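Local coordinates for protein unsaturated glucuronyl hydrolase (Streptococcus agalactiae, PDB 2ZZR) that hydrolyses unsaturated hyaluronate, chondroitin and heparin disaccharides, releasing the unsaturated uronic acid by cleaving (1->3) and (1->4) glycosidic bonds, at residues A[21-27]-A[339-344]; A[28-32]-A[386-390]. All coordinates share one frame; numbering follows the deposited sequence.

Interaction 1: A[21-27]-A[339-344]; sequences RLLTKIE and LRSLIE
Arg-340 meets the carboxylate of Glu-27 end-on, one nitrogen to each oxygen, and this salt bridge organises the polar half of the contact. Arg-340 NH1 reaches Glu-27 OE2 at 2.8 Å along an almost perfectly straight N-H...O line of 179°, while Arg-340 NH2 takes Glu-27 OE1 on its syn side at 3.1 Å. The pairing is not coplanar, for the carboxylate is turned well away from the guanidinium plane. NH1 also binds OE2 of Glu-344, one helical turn further on, making a three-residue network that brings two carboxylates round one cation.

Hydrogen bonds to the backbone add to the grip. Arg-340 NH2 donates to Arg-21 O at 3.2 Å, approaching from above the carbonyl plane, and a water bridges the same oxygen to Arg-340 NE.

Both faces of the Arg-340 guanidinium are covered, one by a methyl and the other by a stacked guanidinium. Leu-23 CD2 sits over the centre of the first, 3.8 Å from Arg-340 CZ; on the opposite face lies Arg-21, its guanidinium plane tilted by 24°, its centre 4.1 Å from that of Arg-340 and its NH2 offset toward the rim. Two waters link the edge of Arg-21 to the two oxygens of Glu-344, so nearby negative charge probably offsets the like charges of the stack.

Apolar packing is carried by the other Leu-23 methyl, CD1, which lies 3.8 Å from Leu-339 CG and also touches Ile-343 CD1.

The Glu-27 carboxylate also takes part in capping. With CG beside its own backbone N (chi1 -75°), Glu-27 OE1 accepts from Thr-24 N through its anti lone pair at 2.9 Å, while OG1 of Thr-24, the N-cap residue, accepts from Glu-27 N. This reciprocal pair is a capping box opening helix 25-46, here tied by a salt-bridge network to the C-terminal part of helix 328-346.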
# COMPACT_ATOMS: atom_id res chain seq x y z
N ARG A 21 -17.23 -18.14 -5.80
CA ARG A 21 -16.86 -19.09 -4.76
C ARG A 21 -15.88 -18.42 -3.81
O ARG A 21 -14.88 -17.85 -4.25
CB ARG A 21 -16.19 -20.33 -5.35
CG ARG A 21 -17.08 -21.20 -6.23
CD ARG A 21 -16.22 -22.00 -7.21
NE ARG A 21 -15.60 -21.11 -8.19
CZ ARG A 21 -14.36 -21.23 -8.67
NH1 ARG A 21 -13.92 -20.35 -9.55
NH2 ARG A 21 -13.57 -22.22 -8.26
N LEU A 22 -16.16 -18.50 -2.51
CA LEU A 22 -15.20 -18.03 -1.51
C LEU A 22 -13.94 -18.89 -1.53
O LEU A 22 -14.00 -20.11 -1.75
CB LEU A 22 -15.82 -18.04 -0.10
CG LEU A 22 -17.04 -17.14 0.14
CD1 LEU A 22 -17.63 -17.41 1.52
CD2 LEU A 22 -16.68 -15.66 -0.01
N LEU A 23 -12.79 -18.26 -1.31
CA LEU A 23 -11.51 -18.95 -1.25
C LEU A 23 -11.44 -19.88 -0.05
O LEU A 23 -11.78 -19.49 1.07
CB LEU A 23 -10.36 -17.95 -1.20
CG LEU A 23 -9.95 -17.29 -2.52
CD1 LEU A 23 -9.07 -16.09 -2.24
CD2 LEU A 23 -9.24 -18.30 -3.45
N THR A 24 -11.00 -21.11 -0.29
CA THR A 24 -10.88 -22.10 0.77
C THR A 24 -9.51 -22.05 1.42
O THR A 24 -8.56 -21.49 0.86
CB THR A 24 -11.15 -23.53 0.26
OG1 THR A 24 -10.08 -23.92 -0.61
CG2 THR A 24 -12.48 -23.61 -0.46
N LYS A 25 -9.40 -22.65 2.60
CA LYS A 25 -8.15 -22.71 3.31
C LYS A 25 -7.04 -23.36 2.47
O LYS A 25 -5.92 -22.85 2.42
CB LYS A 25 -8.32 -23.43 4.65
CG LYS A 25 -7.07 -23.41 5.51
CD LYS A 25 -7.27 -24.13 6.82
CE LYS A 25 -5.96 -24.21 7.59
NZ LYS A 25 -6.06 -25.11 8.77
N ILE A 26 -7.35 -24.47 1.81
CA ILE A 26 -6.35 -25.15 0.98
C ILE A 26 -5.91 -24.29 -0.21
O ILE A 26 -4.73 -24.29 -0.55
CB ILE A 26 -6.78 -26.59 0.53
CG1 ILE A 26 -5.60 -27.34 -0.09
CG2 ILE A 26 -7.96 -26.55 -0.43
CD1 ILE A 26 -4.45 -27.58 0.87
N GLU A 27 -6.84 -23.55 -0.81
CA GLU A 27 -6.51 -22.68 -1.94
C GLU A 27 -5.53 -21.58 -1.52
O GLU A 27 -4.52 -21.34 -2.19
CB GLU A 27 -7.77 -22.08 -2.57
CG GLU A 27 -8.57 -23.06 -3.42
CD GLU A 27 -9.89 -22.50 -3.89
OE1 GLU A 27 -10.58 -21.82 -3.10
OE2 GLU A 27 -10.26 -22.73 -5.06
N LEU A 339 -8.84 -11.62 -5.16
CA LEU A 339 -7.71 -12.41 -4.70
C LEU A 339 -7.63 -13.75 -5.43
O LEU A 339 -6.53 -14.20 -5.77
CB LEU A 339 -7.76 -12.61 -3.18
CG LEU A 339 -6.55 -13.25 -2.50
CD1 LEU A 339 -5.21 -12.58 -2.85
CD2 LEU A 339 -6.75 -13.28 -0.99
N ARG A 340 -8.78 -14.37 -5.69
CA ARG A 340 -8.81 -15.62 -6.46
C ARG A 340 -8.14 -15.43 -7.82
O ARG A 340 -7.30 -16.23 -8.23
CB ARG A 340 -10.23 -16.15 -6.65
CG ARG A 340 -10.28 -17.43 -7.49
CD ARG A 340 -11.68 -17.98 -7.67
NE ARG A 340 -12.27 -18.48 -6.43
CZ ARG A 340 -11.92 -19.61 -5.82
NH1 ARG A 340 -10.96 -20.39 -6.33
NH2 ARG A 340 -12.53 -19.98 -4.70
N SER A 341 -8.52 -14.36 -8.52
CA SER A 341 -7.93 -14.04 -9.82
C SER A 341 -6.42 -13.83 -9.73
O SER A 341 -5.67 -14.31 -10.58
CB SER A 341 -8.60 -12.84 -10.46
OG SER A 341 -9.87 -13.19 -10.98
N LEU A 342 -5.97 -13.11 -8.70
CA LEU A 342 -4.53 -12.93 -8.51
C LEU A 342 -3.82 -14.27 -8.36
O LEU A 342 -2.82 -14.53 -9.03
CB LEU A 342 -4.24 -12.00 -7.32
CG LEU A 342 -4.65 -10.53 -7.47
CD1 LEU A 342 -4.29 -9.77 -6.21
CD2 LEU A 342 -4.02 -9.86 -8.69
N ILE A 343 -4.36 -15.13 -7.49
CA ILE A 343 -3.77 -16.44 -7.23
C ILE A 343 -3.74 -17.29 -8.50
O ILE A 343 -2.71 -17.88 -8.83
CB ILE A 343 -4.56 -17.20 -6.12
CG1 ILE A 343 -4.38 -16.53 -4.76
CG2 ILE A 343 -4.12 -18.67 -6.04
CD1 ILE A 343 -5.42 -16.95 -3.72
N GLU A 344 -4.87 -17.34 -9.20
CA GLU A 344 -5.06 -18.31 -10.28
C GLU A 344 -4.52 -17.86 -11.63
O GLU A 344 -4.20 -18.69 -12.49
CB GLU A 344 -6.55 -18.66 -10.42
CG GLU A 344 -7.12 -19.42 -9.23
CD GLU A 344 -8.58 -19.80 -9.40
OE1 GLU A 344 -9.21 -19.39 -10.40
OE2 GLU A 344 -9.11 -20.52 -8.52
O HOH W 1 -13.66 -16.13 -5.79
O HOH W 2 -10.63 -22.79 -9.10
O HOH W 3 -11.80 -19.94 -10.99

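Interaction 2: A[28-32]-A[386-390]; sequences VEEAI and LIRFY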
# COMPACT_ATOMS: atom_id res chain seq x y z
N VAL A 28 -5.83 -20.92 -0.40
CA VAL A 28 -4.96 -19.87 0.13
C VAL A 28 -3.62 -20.44 0.62
O VAL A 28 -2.55 -19.87 0.36
CB VAL A 28 -5.68 -19.03 1.22
CG1 VAL A 28 -4.73 -18.03 1.87
CG2 VAL A 28 -6.88 -18.31 0.61
N GLU A 29 -3.69 -21.59 1.29
CA GLU A 29 -2.51 -22.29 1.79
C GLU A 29 -1.53 -22.61 0.66
O GLU A 29 -0.32 -22.40 0.79
CB GLU A 29 -2.95 -23.58 2.45
CG GLU A 29 -2.08 -24.08 3.56
CD GLU A 29 -2.78 -25.17 4.33
OE1 GLU A 29 -3.03 -26.24 3.73
OE2 GLU A 29 -3.11 -24.96 5.51
N GLU A 30 -2.06 -23.14 -0.44
CA GLU A 30 -1.24 -23.50 -1.60
C GLU A 30 -0.63 -22.28 -2.30
O GLU A 30 0.52 -22.33 -2.76
CB GLU A 30 -2.02 -24.40 -2.56
CG GLU A 30 -2.20 -25.81 -1.99
CD GLU A 30 -2.93 -26.79 -2.90
OE1 GLU A 30 -3.47 -26.38 -3.94
OE2 GLU A 30 -2.96 -27.99 -2.54
N ALA A 31 -1.39 -21.18 -2.34
CA ALA A 31 -0.87 -19.90 -2.86
C ALA A 31 0.27 -19.37 -1.99
O ALA A 31 1.29 -18.88 -2.51
CB ALA A 31 -2.00 -18.87 -2.98
N ILE A 32 0.11 -19.45 -0.67
CA ILE A 32 1.15 -19.05 0.27
C ILE A 32 2.40 -19.90 0.07
O ILE A 32 3.52 -19.38 0.02
CB ILE A 32 0.68 -19.13 1.74
CG1 ILE A 32 -0.37 -18.05 2.03
CG2 ILE A 32 1.86 -18.97 2.69
CD1 ILE A 32 -1.05 -18.19 3.40
N LEU A 386 -2.92 -12.73 1.32
CA LEU A 386 -2.96 -14.16 1.59
C LEU A 386 -2.94 -14.45 3.09
O LEU A 386 -3.78 -15.22 3.60
CB LEU A 386 -1.81 -14.87 0.87
CG LEU A 386 -1.92 -14.92 -0.66
CD1 LEU A 386 -0.66 -15.58 -1.23
CD2 LEU A 386 -3.18 -15.65 -1.11
N ILE A 387 -1.99 -13.81 3.78
CA ILE A 387 -1.83 -13.97 5.23
C ILE A 387 -3.05 -13.42 6.00
O ILE A 387 -3.51 -14.04 6.96
CB ILE A 387 -0.49 -13.35 5.74
CG1 ILE A 387 0.73 -14.12 5.18
CG2 ILE A 387 -0.43 -13.27 7.29
CD1 ILE A 387 0.84 -15.60 5.61
N ARG A 388 -3.58 -12.28 5.55
CA ARG A 388 -4.82 -11.73 6.11
C ARG A 388 -5.96 -12.76 6.08
O ARG A 388 -6.69 -12.91 7.06
CB ARG A 388 -5.26 -10.47 5.35
CG ARG A 388 -4.60 -9.19 5.85
CD ARG A 388 -4.97 -8.02 4.93
NE ARG A 388 -4.53 -6.73 5.48
CZ ARG A 388 -5.21 -6.04 6.38
NH1 ARG A 388 -6.38 -6.48 6.84
NH2 ARG A 388 -4.73 -4.89 6.84
N PHE A 389 -6.12 -13.44 4.94
CA PHE A 389 -7.21 -14.40 4.76
C PHE A 389 -7.00 -15.65 5.61
O PHE A 389 -7.96 -16.26 6.09
CB PHE A 389 -7.32 -14.80 3.29
CG PHE A 389 -8.20 -13.90 2.48
CD1 PHE A 389 -8.00 -12.52 2.45
CD2 PHE A 389 -9.22 -14.45 1.70
CE1 PHE A 389 -8.81 -11.70 1.68
CE2 PHE A 389 -10.04 -13.63 0.93
CZ PHE A 389 -9.83 -12.26 0.91
N TYR A 390 -5.73 -16.01 5.77
CA TYR A 390 -5.34 -17.29 6.36
C TYR A 390 -5.33 -17.31 7.89
O TYR A 390 -5.62 -18.35 8.51
CB TYR A 390 -3.95 -17.68 5.84
CG TYR A 390 -3.57 -19.10 6.15
CD1 TYR A 390 -4.14 -20.16 5.45
CD2 TYR A 390 -2.65 -19.38 7.15
CE1 TYR A 390 -3.79 -21.48 5.73
CE2 TYR A 390 -2.30 -20.70 7.45
CZ TYR A 390 -2.87 -21.73 6.74
OH TYR A 390 -2.52 -23.03 7.02
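Tyr-390 presents its ring edge to helix 25-46: Glu-29 OE2 lies in the ring plane and accepts a hydrogen bond from Tyr-390 OH through its anti lone pair, the two oxygens only 2.5 Å apart. The carboxylate is turned 64° from the ring. CD1 of Ile-32 approaches the ring obliquely, 3.8 Å from Tyr-390 CG, and Tyr-83 of helix 70-84 meets the same ring from outside the pair. Because CG of Tyr-390 stands anti to the backbone N (chi1 -168°), the side chain runs past Val-28, with Ile-32 crossing it, to reach Glu-29.

Beneath this polar link the interface is aliphatic. Val-28 points CG1 at the backbone of the partner helix, 3.4 Å from Leu-386 O. Leu-386 lies against Val-28, Ala-31 and Ile-32: its CD2 is 3.9 Å from Ala-31 CB, and its CB is 3.7 Å from Ile-32 CG1. CD1 of Ile-387 completes the patch against Ile-32 CD1.

The helix axes approach to 9.8 Å at 145°. Such roughly antiparallel packing is consistent with the alpha/alpha barrel of family 88 glycoside hydrolases; here helix 25-46, the first long helix, packs against helix 376-390, the last.

Followed from the N terminus, the chain shows how one helix can join distant parts of a fold. Residues 21-27 include the lead-in and first turn of helix 25-46, and 28-32 continue it directly. Interaction 1 closes a loop of some 310 residues at helix 328-346; interaction 2 closes a longer one at helix 376-390. Since the segments alternate along the sequence, the two closures cross. Their centres lie about 8 Å apart, and they share a core in which Ile-343 meets both Ala-31 and Leu-386, while Leu-339 packs on Phe-389. Together they fasten the first long helix to the two last helices of the barrel, away from the catalytic site.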